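Local coordinates for protein ATP phosphoribosyltransferase regulatory subunit (Thermotoga maritima, PDB 1USY) that probably serves the first step of histidine biosynthesis and may let histidine regulate ATP phosphoribosyltransferase by feedback, at residues K140-D145 and S174-I179; H147-N152 and E163-M168; K193-P198 and I223-A228. All coordinates share one frame; numbering follows the deposited sequence.

Contact 1 (K140-D145 and S174-I179)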
ATOM      1  N   LYS B 140     -18.403  37.465  20.586  1.00 29.99           N
ATOM      2  CA  LYS B 140     -17.926  38.764  21.030  1.00 32.40           C
ATOM      3  C   LYS B 140     -18.999  39.467  21.910  1.00 34.03           C
ATOM      4  O   LYS B 140     -20.142  39.741  21.480  1.00 38.22           O
ATOM      5  CB  LYS B 140     -17.471  39.726  19.966  1.00 32.76           C
ATOM      6  CG  LYS B 140     -16.400  40.680  20.576  1.00 27.35           C
ATOM      7  CD  LYS B 140     -15.312  39.936  21.393  1.00 22.77           C
ATOM      8  CE  LYS B 140     -14.276  39.257  20.502  1.00 15.11           C
ATOM      9  NZ  LYS B 140     -13.717  40.169  19.496  1.00 23.93           N
ATOM     10  N   GLU B 141     -18.419  39.633  23.032  1.00 31.23           N
ATOM     11  CA  GLU B 141     -18.831  40.199  24.298  1.00 28.11           C
ATOM     12  C   GLU B 141     -17.712  39.694  25.197  1.00 22.38           C
ATOM     13  O   GLU B 141     -17.366  40.312  26.207  1.00 19.22           O
ATOM     14  CB  GLU B 141     -20.226  39.659  24.739  1.00 33.47           C
ATOM     15  CG  GLU B 141     -21.036  40.647  25.614  1.00 38.96           C
ATOM     16  CD  GLU B 141     -22.475  40.170  25.898  1.00 44.09           C
ATOM     17  OE1 GLU B 141     -23.414  41.025  26.135  1.00 47.11           O
ATOM     18  OE2 GLU B 141     -22.752  38.910  25.901  1.00 44.50           O
ATOM     19  N   ILE B 142     -17.219  38.561  24.679  1.00 18.34           N
ATOM     20  CA  ILE B 142     -16.175  37.715  25.267  1.00 13.14           C
ATOM     21  C   ILE B 142     -14.834  37.847  24.524  1.00 10.39           C
ATOM     22  O   ILE B 142     -14.766  37.766  23.294  1.00 11.34           O
ATOM     23  CB  ILE B 142     -16.695  36.273  25.172  1.00 12.33           C
ATOM     24  CG1 ILE B 142     -17.849  36.034  26.161  1.00 10.27           C
ATOM     25  CG2 ILE B 142     -15.623  35.208  25.458  1.00 14.66           C
ATOM     26  CD1 ILE B 142     -18.706  34.814  25.819  1.00 13.34           C
ATOM     27  N   PRO B 143     -13.725  37.898  25.323  1.00 10.58           N
ATOM     28  CA  PRO B 143     -12.333  38.005  24.813  1.00 12.65           C
ATOM     29  C   PRO B 143     -11.874  37.004  23.753  1.00 14.64           C
ATOM     30  O   PRO B 143     -12.243  35.838  23.813  1.00 12.60           O
ATOM     31  CB  PRO B 143     -11.483  37.865  26.087  1.00 11.36           C
ATOM     32  CG  PRO B 143     -12.342  38.472  27.148  1.00 14.43           C
ATOM     33  CD  PRO B 143     -13.757  37.938  26.803  1.00 11.14           C
ATOM     34  N   LYS B 144     -11.068  37.486  22.802  1.00 21.82           N
ATOM     35  CA  LYS B 144     -10.673  36.756  21.575  1.00 27.51           C
ATOM     36  C   LYS B 144     -10.231  35.298  21.762  1.00 29.72           C
ATOM     37  O   LYS B 144     -10.897  34.390  21.276  1.00 26.96           O
ATOM     38  CB  LYS B 144      -9.594  37.528  20.790  1.00 30.08           C
ATOM     39  CG  LYS B 144     -10.120  38.603  19.844  1.00 33.79           C
ATOM     40  CD  LYS B 144     -10.308  38.077  18.425  1.00 34.91           C
ATOM     41  CE  LYS B 144     -11.573  38.639  17.768  1.00 33.21           C
ATOM     42  NZ  LYS B 144     -11.347  39.986  17.168  1.00 18.40           N
ATOM     43  N   ASP B 145      -9.101  35.076  22.436  1.00 34.09           N
ATOM     44  CA  ASP B 145      -8.604  33.709  22.649  1.00 39.96           C
ATOM     45  C   ASP B 145      -9.074  33.164  24.011  1.00 38.15           C
ATOM     46  O   ASP B 145      -8.303  32.680  24.853  1.00 35.51           O
ATOM     47  CB  ASP B 145      -7.088  33.597  22.430  1.00 40.13           C
ATOM     48  CG  ASP B 145      -6.363  34.845  22.812  1.00 47.81           C
ATOM     49  OD1 ASP B 145      -5.571  35.359  21.983  1.00 50.05           O
ATOM     50  OD2 ASP B 145      -6.531  35.396  23.926  1.00 52.62           O
ATOM     51  N   SER B 174     -23.089  34.987  31.465  1.00 29.01           N
ATOM     52  CA  SER B 174     -24.481  34.691  31.851  1.00 29.70           C
ATOM     53  C   SER B 174     -25.415  34.273  30.695  1.00 30.40           C
ATOM     54  O   SER B 174     -26.271  33.388  30.857  1.00 31.68           O
ATOM     55  CB  SER B 174     -25.104  35.884  32.590  1.00 26.98           C
ATOM     56  OG  SER B 174     -25.533  36.835  31.651  1.00 31.63           O
ATOM     57  N   ARG B 175     -25.272  34.903  29.529  1.00 29.06           N
ATOM     58  CA  ARG B 175     -26.045  34.434  28.385  1.00 30.14           C
ATOM     59  C   ARG B 175     -25.499  33.148  27.773  1.00 30.72           C
ATOM     60  O   ARG B 175     -26.242  32.440  27.071  1.00 33.99           O
ATOM     61  CB  ARG B 175     -26.263  35.519  27.315  1.00 31.88           C
ATOM     62  CG  ARG B 175     -25.163  36.545  27.138  1.00 36.01           C
ATOM     63  CD  ARG B 175     -25.570  37.746  26.252  1.00 35.10           C
ATOM     64  NE  ARG B 175     -26.402  37.335  25.122  1.00 37.69           N
ATOM     65  CZ  ARG B 175     -26.048  37.349  23.839  1.00 34.26           C
ATOM     66  NH1 ARG B 175     -24.852  37.786  23.445  1.00 31.38           N
ATOM     67  NH2 ARG B 175     -26.907  36.922  22.932  1.00 36.09           N
ATOM     68  N   VAL B 176     -24.228  32.808  28.055  1.00 26.86           N
ATOM     69  CA  VAL B 176     -23.704  31.488  27.699  1.00 18.51           C
ATOM     70  C   VAL B 176     -24.360  30.460  28.631  1.00 20.32           C
ATOM     71  O   VAL B 176     -24.890  29.437  28.196  1.00 16.51           O
ATOM     72  CB  VAL B 176     -22.179  31.389  27.842  1.00 18.18           C
ATOM     73  CG1 VAL B 176     -21.715  29.968  27.547  1.00  7.33           C
ATOM     74  CG2 VAL B 176     -21.464  32.364  26.911  1.00 14.80           C
ATOM     75  N   GLU B 177     -24.349  30.768  29.920  1.00 20.75           N
ATOM     76  CA  GLU B 177     -24.951  29.896  30.924  1.00 24.83           C
ATOM     77  C   GLU B 177     -26.442  29.629  30.628  1.00 27.44           C
ATOM     78  O   GLU B 177     -26.947  28.547  30.922  1.00 25.75           O
ATOM     79  CB  GLU B 177     -24.792  30.511  32.320  1.00 26.55           C
ATOM     80  CG  GLU B 177     -23.331  30.615  32.780  1.00 27.12           C
ATOM     81  CD  GLU B 177     -23.105  31.636  33.889  1.00 29.76           C
ATOM     82  OE1 GLU B 177     -23.992  32.504  34.110  1.00 25.07           O
ATOM     83  OE2 GLU B 177     -22.024  31.589  34.535  1.00 32.27           O
ATOM     84  N   LYS B 178     -27.123  30.608  30.024  1.00 24.07           N
ATOM     85  CA  LYS B 178     -28.556  30.503  29.794  1.00 27.36           C
ATOM     86  C   LYS B 178     -28.846  29.543  28.634  1.00 28.79           C
ATOM     87  O   LYS B 178     -29.730  28.670  28.731  1.00 26.12           O
ATOM     88  CB  LYS B 178     -29.179  31.884  29.575  1.00 32.83           C
ATOM     89  CG  LYS B 178     -30.663  31.973  29.872  1.00 36.35           C
ATOM     90  CD  LYS B 178     -31.407  32.595  28.680  1.00 47.29           C
ATOM     91  CE  LYS B 178     -32.930  32.476  28.817  1.00 47.68           C
ATOM     92  NZ  LYS B 178     -33.549  32.146  27.509  1.00 50.15           N
ATOM     93  N   ILE B 179     -28.072  29.690  27.565  1.00 24.01           N
ATOM     94  CA  ILE B 179     -28.106  28.767  26.434  1.00 23.89           C
ATOM     95  C   ILE B 179     -27.959  27.291  26.885  1.00 19.47           C
ATOM     96  O   ILE B 179     -28.784  26.440  26.548  1.00 25.63           O
ATOM     97  CB  ILE B 179     -27.013  29.202  25.429  1.00 24.55           C
ATOM     98  CG1 ILE B 179     -27.570  30.312  24.545  1.00 25.91           C
ATOM     99  CG2 ILE B 179     -26.475  28.043  24.612  1.00 24.09           C
ATOM    100  CD1 ILE B 179     -27.876  29.870  23.161  1.00 30.36           C
TER
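Arg175 and Val176, consecutive residues in the first turn of helix 174-185, meet Glu141 and Ile142 in the loop between helices 135-139 and 147-156, one pair by charge and the other by methyl packing. Ser174 opens the helix, its backbone N hydrogen-bonded to the Asp172 side chain. Arg175 comes next. Its chain bends at the third torsion (chi3 -39°), bringing its methylene carbons as well as its charged head beside the Glu141 carboxylate. Arg175 NH1 donates to Glu141 OE2 over 3.4 Å, an almost straight but weak bond (175°) that counts as a salt bridge. The oxygen lies at the guanidinium edge, in its plane, whereas the carboxylate plane is turned 78° from it, and within this pair the salt bridge uses OE2. Glu141 reaches this place on an extended chain. The arginine's strongest polar partner is Asp196, bridged through NE, and NH2 pairs with Asp137, so three carboxylates surround its head. A leucine here would probably leave Asp196, Asp137 and Glu141 without their shared positive partner, with Val176 and Ile142 remaining as the contact between these segments. Val176 follows with the apolar half: its CG2 lies 3.8 Å from Ile142 CD1, both residues buried. Further on, Lys178 turns to Asp182 within its own helix, and Ile179 packs on Val134 and Leu138. The start of helix 174-185 is thus wedged among three earlier helices, with Val176 reaching Ile162 of helix 159-168 and Ile154 of helix 147-156, while Arg175 lies on Leu138 of helix 135-139.

Contact 2 (H147-N152 and E163-M168)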
ATOM      1  N   HIS B 147     -12.373  32.215  23.106  1.00 32.28           N
ATOM      2  CA  HIS B 147     -13.445  31.718  22.241  1.00 31.53           C
ATOM      3  C   HIS B 147     -13.412  30.223  22.062  1.00 31.78           C
ATOM      4  O   HIS B 147     -14.288  29.537  22.575  1.00 34.24           O
ATOM      5  CB  HIS B 147     -13.461  32.396  20.863  1.00 27.04           C
ATOM      6  CG  HIS B 147     -13.849  33.840  20.900  1.00 31.61           C
ATOM      7  ND1 HIS B 147     -13.983  34.598  19.758  1.00 33.41           N
ATOM      8  CD2 HIS B 147     -14.088  34.678  21.941  1.00 31.31           C
ATOM      9  CE1 HIS B 147     -14.294  35.839  20.093  1.00 29.76           C
ATOM     10  NE2 HIS B 147     -14.369  35.913  21.411  1.00 25.93           N
ATOM     11  N   GLU B 148     -12.429  29.731  21.310  1.00 34.94           N
ATOM     12  CA  GLU B 148     -12.342  28.311  20.952  1.00 39.07           C
ATOM     13  C   GLU B 148     -11.907  27.582  22.190  1.00 38.28           C
ATOM     14  O   GLU B 148     -10.758  27.133  22.287  1.00 43.50           O
ATOM     15  CB  GLU B 148     -11.331  28.078  19.819  1.00 43.63           C
ATOM     16  CG  GLU B 148     -11.906  27.454  18.544  1.00 50.12           C
ATOM     17  CD  GLU B 148     -10.864  27.303  17.429  1.00 55.09           C
ATOM     18  OE1 GLU B 148      -9.708  27.756  17.603  1.00 57.07           O
ATOM     19  OE2 GLU B 148     -11.197  26.728  16.361  1.00 59.05           O
ATOM     20  N   LYS B 149     -12.840  27.522  23.139  1.00 34.97           N
ATOM     21  CA  LYS B 149     -12.697  26.979  24.486  1.00 30.88           C
ATOM     22  C   LYS B 149     -14.026  27.154  25.188  1.00 32.74           C
ATOM     23  O   LYS B 149     -14.633  26.160  25.617  1.00 28.58           O
ATOM     24  CB  LYS B 149     -11.653  27.669  25.317  1.00 31.17           C
ATOM     25  CG  LYS B 149     -11.607  27.105  26.719  1.00 35.24           C
ATOM     26  CD  LYS B 149     -11.284  28.164  27.736  1.00 45.61           C
ATOM     27  CE  LYS B 149     -11.842  27.785  29.107  1.00 52.00           C
ATOM     28  NZ  LYS B 149     -11.024  26.746  29.802  1.00 58.01           N
ATOM     29  N   VAL B 150     -14.506  28.400  25.299  1.00 28.03           N
ATOM     30  CA  VAL B 150     -15.922  28.513  25.628  1.00 25.69           C
ATOM     31  C   VAL B 150     -16.794  27.830  24.568  1.00 20.04           C
ATOM     32  O   VAL B 150     -17.895  27.414  24.879  1.00 15.65           O
ATOM     33  CB  VAL B 150     -16.462  29.922  26.039  1.00 25.60           C
ATOM     34  CG1 VAL B 150     -15.417  30.741  26.812  1.00 27.21           C
ATOM     35  CG2 VAL B 150     -17.086  30.652  24.868  1.00 28.36           C
ATOM     36  N   LEU B 151     -16.293  27.615  23.356  1.00 16.33           N
ATOM     37  CA  LEU B 151     -17.083  26.759  22.468  1.00 19.98           C
ATOM     38  C   LEU B 151     -17.043  25.291  22.946  1.00 20.82           C
ATOM     39  O   LEU B 151     -18.097  24.635  23.036  1.00 20.00           O
ATOM     40  CB  LEU B 151     -16.735  26.938  20.987  1.00 18.33           C
ATOM     41  CG  LEU B 151     -17.106  28.304  20.384  1.00 18.66           C
ATOM     42  CD1 LEU B 151     -16.213  28.629  19.187  1.00 10.76           C
ATOM     43  CD2 LEU B 151     -18.606  28.433  20.024  1.00 16.31           C
ATOM     44  N   ASN B 152     -15.852  24.818  23.329  1.00 19.28           N
ATOM     45  CA  ASN B 152     -15.704  23.445  23.780  1.00 23.83           C
ATOM     46  C   ASN B 152     -16.601  23.187  24.998  1.00 22.16           C
ATOM     47  O   ASN B 152     -17.227  22.117  25.130  1.00 24.52           O
ATOM     48  CB  ASN B 152     -14.240  23.082  24.085  1.00 27.12           C
ATOM     49  CG  ASN B 152     -13.450  22.714  22.824  1.00 43.23           C
ATOM     50  OD1 ASN B 152     -13.522  23.407  21.801  1.00 53.26           O
ATOM     51  ND2 ASN B 152     -12.683  21.623  22.894  1.00 48.95           N
ATOM     52  N   GLU B 163     -19.186  28.738  34.884  1.00 21.12           N
ATOM     53  CA  GLU B 163     -19.396  29.533  36.091  1.00 24.89           C
ATOM     54  C   GLU B 163     -18.061  29.908  36.754  1.00 24.88           C
ATOM     55  O   GLU B 163     -17.908  31.020  37.255  1.00 27.98           O
ATOM     56  CB  GLU B 163     -20.316  28.829  37.088  1.00 26.48           C
ATOM     57  CG  GLU B 163     -21.526  28.187  36.450  1.00 36.05           C
ATOM     58  CD  GLU B 163     -22.833  28.608  37.079  1.00 45.81           C
ATOM     59  OE1 GLU B 163     -23.377  27.808  37.892  1.00 47.89           O
ATOM     60  OE2 GLU B 163     -23.325  29.727  36.745  1.00 47.05           O
ATOM     61  N   PHE B 164     -17.113  28.980  36.728  1.00 21.35           N
ATOM     62  CA  PHE B 164     -15.751  29.192  37.210  1.00 25.91           C
ATOM     63  C   PHE B 164     -14.961  30.143  36.296  1.00 25.56           C
ATOM     64  O   PHE B 164     -14.216  30.975  36.774  1.00 28.76           O
ATOM     65  CB  PHE B 164     -15.019  27.841  37.362  1.00 24.15           C
ATOM     66  CG  PHE B 164     -13.536  27.962  37.640  1.00 27.64           C
ATOM     67  CD1 PHE B 164     -13.072  28.345  38.903  1.00 31.52           C
ATOM     68  CD2 PHE B 164     -12.603  27.679  36.646  1.00 32.58           C
ATOM     69  CE1 PHE B 164     -11.710  28.461  39.163  1.00 30.88           C
ATOM     70  CE2 PHE B 164     -11.230  27.788  36.895  1.00 32.25           C
ATOM     71  CZ  PHE B 164     -10.783  28.176  38.155  1.00 33.53           C
ATOM     72  N   LEU B 165     -15.110  30.017  34.987  1.00 28.95           N
ATOM     73  CA  LEU B 165     -14.497  30.973  34.076  1.00 32.13           C
ATOM     74  C   LEU B 165     -15.044  32.384  34.304  1.00 35.91           C
ATOM     75  O   LEU B 165     -14.301  33.357  34.181  1.00 38.44           O
ATOM     76  CB  LEU B 165     -14.731  30.572  32.627  1.00 34.59           C
ATOM     77  CG  LEU B 165     -13.488  30.329  31.773  1.00 35.80           C
ATOM     78  CD1 LEU B 165     -13.875  30.481  30.314  1.00 38.11           C
ATOM     79  CD2 LEU B 165     -12.337  31.267  32.120  1.00 36.14           C
ATOM     80  N   SER B 166     -16.336  32.478  34.637  1.00 37.54           N
ATOM     81  CA  SER B 166     -17.000  33.730  35.018  1.00 40.61           C
ATOM     82  C   SER B 166     -16.353  34.491  36.216  1.00 45.76           C
ATOM     83  O   SER B 166     -16.710  35.642  36.495  1.00 45.17           O
ATOM     84  CB  SER B 166     -18.475  33.446  35.318  1.00 40.96           C
ATOM     85  OG  SER B 166     -19.295  34.565  35.040  1.00 35.81           O
ATOM     86  N   HIS B 167     -15.407  33.858  36.909  1.00 50.47           N
ATOM     87  CA  HIS B 167     -14.757  34.464  38.073  1.00 55.84           C
ATOM     88  C   HIS B 167     -13.229  34.547  37.925  1.00 56.10           C
ATOM     89  O   HIS B 167     -12.640  35.601  38.161  1.00 57.72           O
ATOM     90  CB  HIS B 167     -15.126  33.703  39.360  1.00 60.25           C
ATOM     91  CG  HIS B 167     -16.390  34.187  40.020  1.00 65.93           C
ATOM     92  ND1 HIS B 167     -16.445  34.541  41.356  1.00 66.98           N
ATOM     93  CD2 HIS B 167     -17.646  34.362  39.534  1.00 67.59           C
ATOM     94  CE1 HIS B 167     -17.678  34.915  41.659  1.00 68.09           C
ATOM     95  NE2 HIS B 167     -18.423  34.818  40.572  1.00 68.96           N
ATOM     96  N   MET B 168     -12.595  33.439  37.543  1.00 56.16           N
ATOM     97  CA  MET B 168     -11.130  33.382  37.409  1.00 58.70           C
ATOM     98  C   MET B 168     -10.603  34.295  36.290  1.00 57.87           C
ATOM     99  O   MET B 168      -9.479  34.816  36.359  1.00 58.08           O
ATOM    100  CB  MET B 168     -10.660  31.941  37.186  1.00 61.26           C
ATOM    101  CG  MET B 168      -9.137  31.777  37.040  1.00 65.26           C
ATOM    102  SD  MET B 168      -8.677  31.186  35.382  1.00 70.16           S
ATOM    103  CE  MET B 168      -7.240  32.216  34.991  1.00 68.29           C
TER
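Leu165 sends one methyl, CD1, into the angle between Lys149 and Val150 on the facing helix, and this single branch makes the nearest approaches to both. The buried side is the meeting with Val150: CG1 of Val150 lies 3.8 Å from CD1 of Leu165, and the two side chains cross at about a right angle. Behind them Leu139 backs the valine, while Leu146 and Leu173 cover the leucine, so the methyls sit in an apolar seam. Helices 147-156 and 159-168 are successive, joined by a short turn, and fold back so that the early turns of the first face the late turns of the second; Val150 and Leu165 have the closest CA atoms, 8.9 Å apart. The side nearer solvent belongs to Lys149, which is partly exposed. With CG anti to the backbone N (chi1 177°) and bends at the second and fourth torsions, its chain runs obliquely over the leucine, laying CE 3.6 Å from Leu165 CD1. The lysine thus offers a methylene to the seam, its ammonium lying beyond that carbon. Its side chain also comes within about 6 Å of a bound histidine.

Contact 3 (K193-P198 and I223-A228)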
ATOM      1  N   LYS B 193     -39.446  32.444  22.413  1.00 38.93           N
ATOM      2  CA  LYS B 193     -39.677  33.886  22.616  1.00 47.25           C
ATOM      3  C   LYS B 193     -38.969  34.449  23.880  1.00 49.89           C
ATOM      4  O   LYS B 193     -38.529  35.597  23.897  1.00 52.69           O
ATOM      5  CB  LYS B 193     -41.169  34.179  22.673  1.00 46.48           C
ATOM      6  CG  LYS B 193     -41.857  34.096  21.348  1.00 51.95           C
ATOM      7  CD  LYS B 193     -43.086  35.008  21.343  1.00 61.69           C
ATOM      8  CE  LYS B 193     -42.927  36.199  20.370  1.00 63.23           C
ATOM      9  NZ  LYS B 193     -44.206  36.557  19.663  1.00 64.89           N
ATOM     10  N   THR B 194     -38.891  33.641  24.931  1.00 50.41           N
ATOM     11  CA  THR B 194     -38.060  33.912  26.105  1.00 54.06           C
ATOM     12  C   THR B 194     -36.576  34.145  25.734  1.00 51.59           C
ATOM     13  O   THR B 194     -35.847  34.838  26.452  1.00 52.87           O
ATOM     14  CB  THR B 194     -38.138  32.684  27.087  1.00 56.49           C
ATOM     15  OG1 THR B 194     -39.503  32.278  27.256  1.00 62.60           O
ATOM     16  CG2 THR B 194     -37.662  33.034  28.520  1.00 60.00           C
ATOM     17  N   MET B 195     -36.129  33.547  24.629  1.00 48.08           N
ATOM     18  CA  MET B 195     -34.698  33.477  24.329  1.00 41.65           C
ATOM     19  C   MET B 195     -34.192  34.756  23.657  1.00 41.69           C
ATOM     20  O   MET B 195     -34.857  35.308  22.782  1.00 42.90           O
ATOM     21  CB  MET B 195     -34.383  32.252  23.476  1.00 38.62           C
ATOM     22  CG  MET B 195     -34.722  30.905  24.131  1.00 35.36           C
ATOM     23  SD  MET B 195     -33.898  29.486  23.394  1.00 32.03           S
ATOM     24  CE  MET B 195     -35.250  28.392  23.159  1.00 39.58           C
ATOM     25  N   ASP B 196     -33.028  35.226  24.118  1.00 38.32           N
ATOM     26  CA  ASP B 196     -32.283  36.326  23.521  1.00 34.03           C
ATOM     27  C   ASP B 196     -31.534  35.748  22.336  1.00 34.87           C
ATOM     28  O   ASP B 196     -30.549  35.016  22.523  1.00 38.12           O
ATOM     29  CB  ASP B 196     -31.302  36.901  24.554  1.00 36.07           C
ATOM     30  CG  ASP B 196     -30.213  37.809  23.936  1.00 38.68           C
ATOM     31  OD1 ASP B 196     -29.120  37.917  24.552  1.00 38.08           O
ATOM     32  OD2 ASP B 196     -30.350  38.465  22.868  1.00 35.59           O
ATOM     33  N   LEU B 197     -32.008  36.060  21.125  1.00 31.52           N
ATOM     34  CA  LEU B 197     -31.505  35.430  19.906  1.00 28.41           C
ATOM     35  C   LEU B 197     -31.579  36.352  18.703  1.00 28.06           C
ATOM     36  O   LEU B 197     -32.577  37.039  18.520  1.00 29.98           O
ATOM     37  CB  LEU B 197     -32.321  34.172  19.598  1.00 30.48           C
ATOM     38  CG  LEU B 197     -32.026  32.867  20.347  1.00 27.57           C
ATOM     39  CD1 LEU B 197     -32.940  31.790  19.806  1.00 27.85           C
ATOM     40  CD2 LEU B 197     -30.573  32.425  20.239  1.00 26.74           C
ATOM     41  N   PRO B 198     -30.525  36.388  17.881  1.00 26.69           N
ATOM     42  CA  PRO B 198     -30.557  37.138  16.620  1.00 24.62           C
ATOM     43  C   PRO B 198     -31.821  36.823  15.811  1.00 23.37           C
ATOM     44  O   PRO B 198     -32.189  35.652  15.666  1.00 25.10           O
ATOM     45  CB  PRO B 198     -29.302  36.669  15.892  1.00 21.59           C
ATOM     46  CG  PRO B 198     -28.415  36.163  16.931  1.00 23.66           C
ATOM     47  CD  PRO B 198     -29.225  35.738  18.110  1.00 26.57           C
ATOM     48  N   ILE B 223     -35.467  22.021  21.296  1.00 14.55           N
ATOM     49  CA  ILE B 223     -34.564  23.029  20.840  1.00 13.81           C
ATOM     50  C   ILE B 223     -33.314  22.955  21.681  1.00 12.09           C
ATOM     51  O   ILE B 223     -33.398  22.943  22.901  1.00 16.79           O
ATOM     52  CB  ILE B 223     -35.239  24.392  21.008  1.00 16.06           C
ATOM     53  CG1 ILE B 223     -36.505  24.504  20.119  1.00 19.24           C
ATOM     54  CG2 ILE B 223     -34.208  25.499  20.826  1.00 13.72           C
ATOM     55  CD1 ILE B 223     -36.284  24.990  18.667  1.00 23.76           C
ATOM     56  N   ASP B 224     -32.161  22.875  21.035  1.00 16.68           N
ATOM     57  CA  ASP B 224     -30.866  22.767  21.750  1.00 18.08           C
ATOM     58  C   ASP B 224     -29.762  23.450  20.950  1.00 11.84           C
ATOM     59  O   ASP B 224     -29.397  23.015  19.877  1.00 15.27           O
ATOM     60  CB  ASP B 224     -30.492  21.303  21.985  1.00 14.70           C
ATOM     61  CG  ASP B 224     -29.183  21.144  22.768  1.00 22.06           C
ATOM     62  OD1 ASP B 224     -28.226  21.971  22.595  1.00 19.55           O
ATOM     63  OD2 ASP B 224     -29.040  20.198  23.582  1.00 10.87           O
ATOM     64  N   LEU B 225     -29.254  24.532  21.505  1.00 17.24           N
ATOM     65  CA  LEU B 225     -28.297  25.406  20.841  1.00 12.16           C
ATOM     66  C   LEU B 225     -26.834  25.142  21.259  1.00 15.82           C
ATOM     67  O   LEU B 225     -25.944  25.978  21.002  1.00 12.69           O
ATOM     68  CB  LEU B 225     -28.665  26.838  21.157  1.00 13.83           C
ATOM     69  CG  LEU B 225     -29.865  27.510  20.471  1.00 14.12           C
ATOM     70  CD1 LEU B 225     -30.737  26.593  19.597  1.00 14.39           C
ATOM     71  CD2 LEU B 225     -30.712  28.183  21.535  1.00 17.22           C
ATOM     72  N   THR B 226     -26.647  24.033  21.994  1.00 10.95           N
ATOM     73  CA  THR B 226     -25.246  23.696  22.209  1.00 17.61           C
ATOM     74  C   THR B 226     -24.714  23.052  20.905  1.00 24.25           C
ATOM     75  O   THR B 226     -25.214  23.314  19.820  1.00 36.71           O
ATOM     76  CB  THR B 226     -25.151  22.764  23.440  1.00 17.26           C
ATOM     77  OG1 THR B 226     -25.927  21.594  23.249  1.00 24.85           O
ATOM     78  CG2 THR B 226     -25.666  23.432  24.724  1.00 14.58           C
ATOM     79  N   LEU B 227     -23.729  22.236  21.046  1.00 29.11           N
ATOM     80  CA  LEU B 227     -23.028  21.539  19.927  1.00 35.27           C
ATOM     81  C   LEU B 227     -22.554  22.581  18.889  1.00 32.70           C
ATOM     82  O   LEU B 227     -23.109  22.730  17.781  1.00 32.99           O
ATOM     83  CB  LEU B 227     -23.871  20.334  19.303  1.00 37.56           C
ATOM     84  CG  LEU B 227     -25.159  20.487  18.420  1.00 38.48           C
ATOM     85  CD1 LEU B 227     -26.071  19.254  18.610  1.00 26.35           C
ATOM     86  CD2 LEU B 227     -26.068  21.688  18.685  1.00 44.87           C
ATOM     87  N   ALA B 228     -21.505  23.227  19.381  1.00 29.44           N
ATOM     88  CA  ALA B 228     -20.752  24.264  18.714  1.00 33.35           C
ATOM     89  C   ALA B 228     -19.852  23.662  17.614  1.00 34.25           C
ATOM     90  O   ALA B 228     -19.452  24.345  16.670  1.00 34.49           O
ATOM     91  CB  ALA B 228     -19.853  24.980  19.736  1.00 33.39           C
TER
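Met195 reaches from its loop toward Ile223 and Leu225, at and just beyond the end of strand 220-223, and its last two atoms do the touching. CB sets the direction toward the strand end, and CG stands anti to the carbonyl carbon (chi1 -61°); neither of these two comes close to the other segment. The chain stays extended through the next bond, carrying SD to 3.9 Å from CD2 of Leu225. A bend at the third torsion (chi3 -130°) then swings the terminal methyl aside, so that Met195 CE meets CG2 of Ile223, again at 3.9 Å. Sulfur and methyl therefore serve two different residues. Leu197 adds a more distant touch, its CD2 lying 4.4 Å from CD2 of Leu225, the same methyl that faces the sulfur. Ile223 and Leu225 both point toward the loop, whereas Asp224 between them points away, an alternation that leaves one apolar side and one polar side. On the polar side Asp224 OD1 accepts from the backbone N of Thr226 at 2.7 Å, nearly along its C-O axis, which makes an Asx turn where the chain leaves the strand. Asp224 OD2 is paired with Lys157 and Arg187. The apolar side is closed by Leu205 of helix 199-215, which touches Leu197 and Ile223, and by Ile179 of helix 174-185, which touches Leu225. In the fold, the loop leading into helix 199-215 is thereby laid against the end of strand 220-223, an outermost strand of the mixed sheet within this chain. Joined by methyls and a thioether alone, the two segments are held across this interface by apolar burial, without directional bonds; the charge of Asp224 is kept on the side turned away from the loop.

How the contacts relate
Contacts 1 and 2 have centres 8 Å apart, contact 2 being nested within the loop that contact 1 closes; Ile142 O and His147 NE2, 2.7 Å apart, form a probable hydrogen bond between them. Contact 3 follows in series, its centre 13 Å from that of contact 1. These two are bridged by Arg175 NE and Asp196 OD1, 2.8 Å apart, and Ile179 CD1 packs on Leu225 CD2. Between contacts 2 and 3, with centres 18 Å apart, Leu151 touches Ala228. Bound histidine lies near the group: the Val176 side chain is about 11 Å from one, and Lys157, a partner of contact 3, lines the histidine pocket.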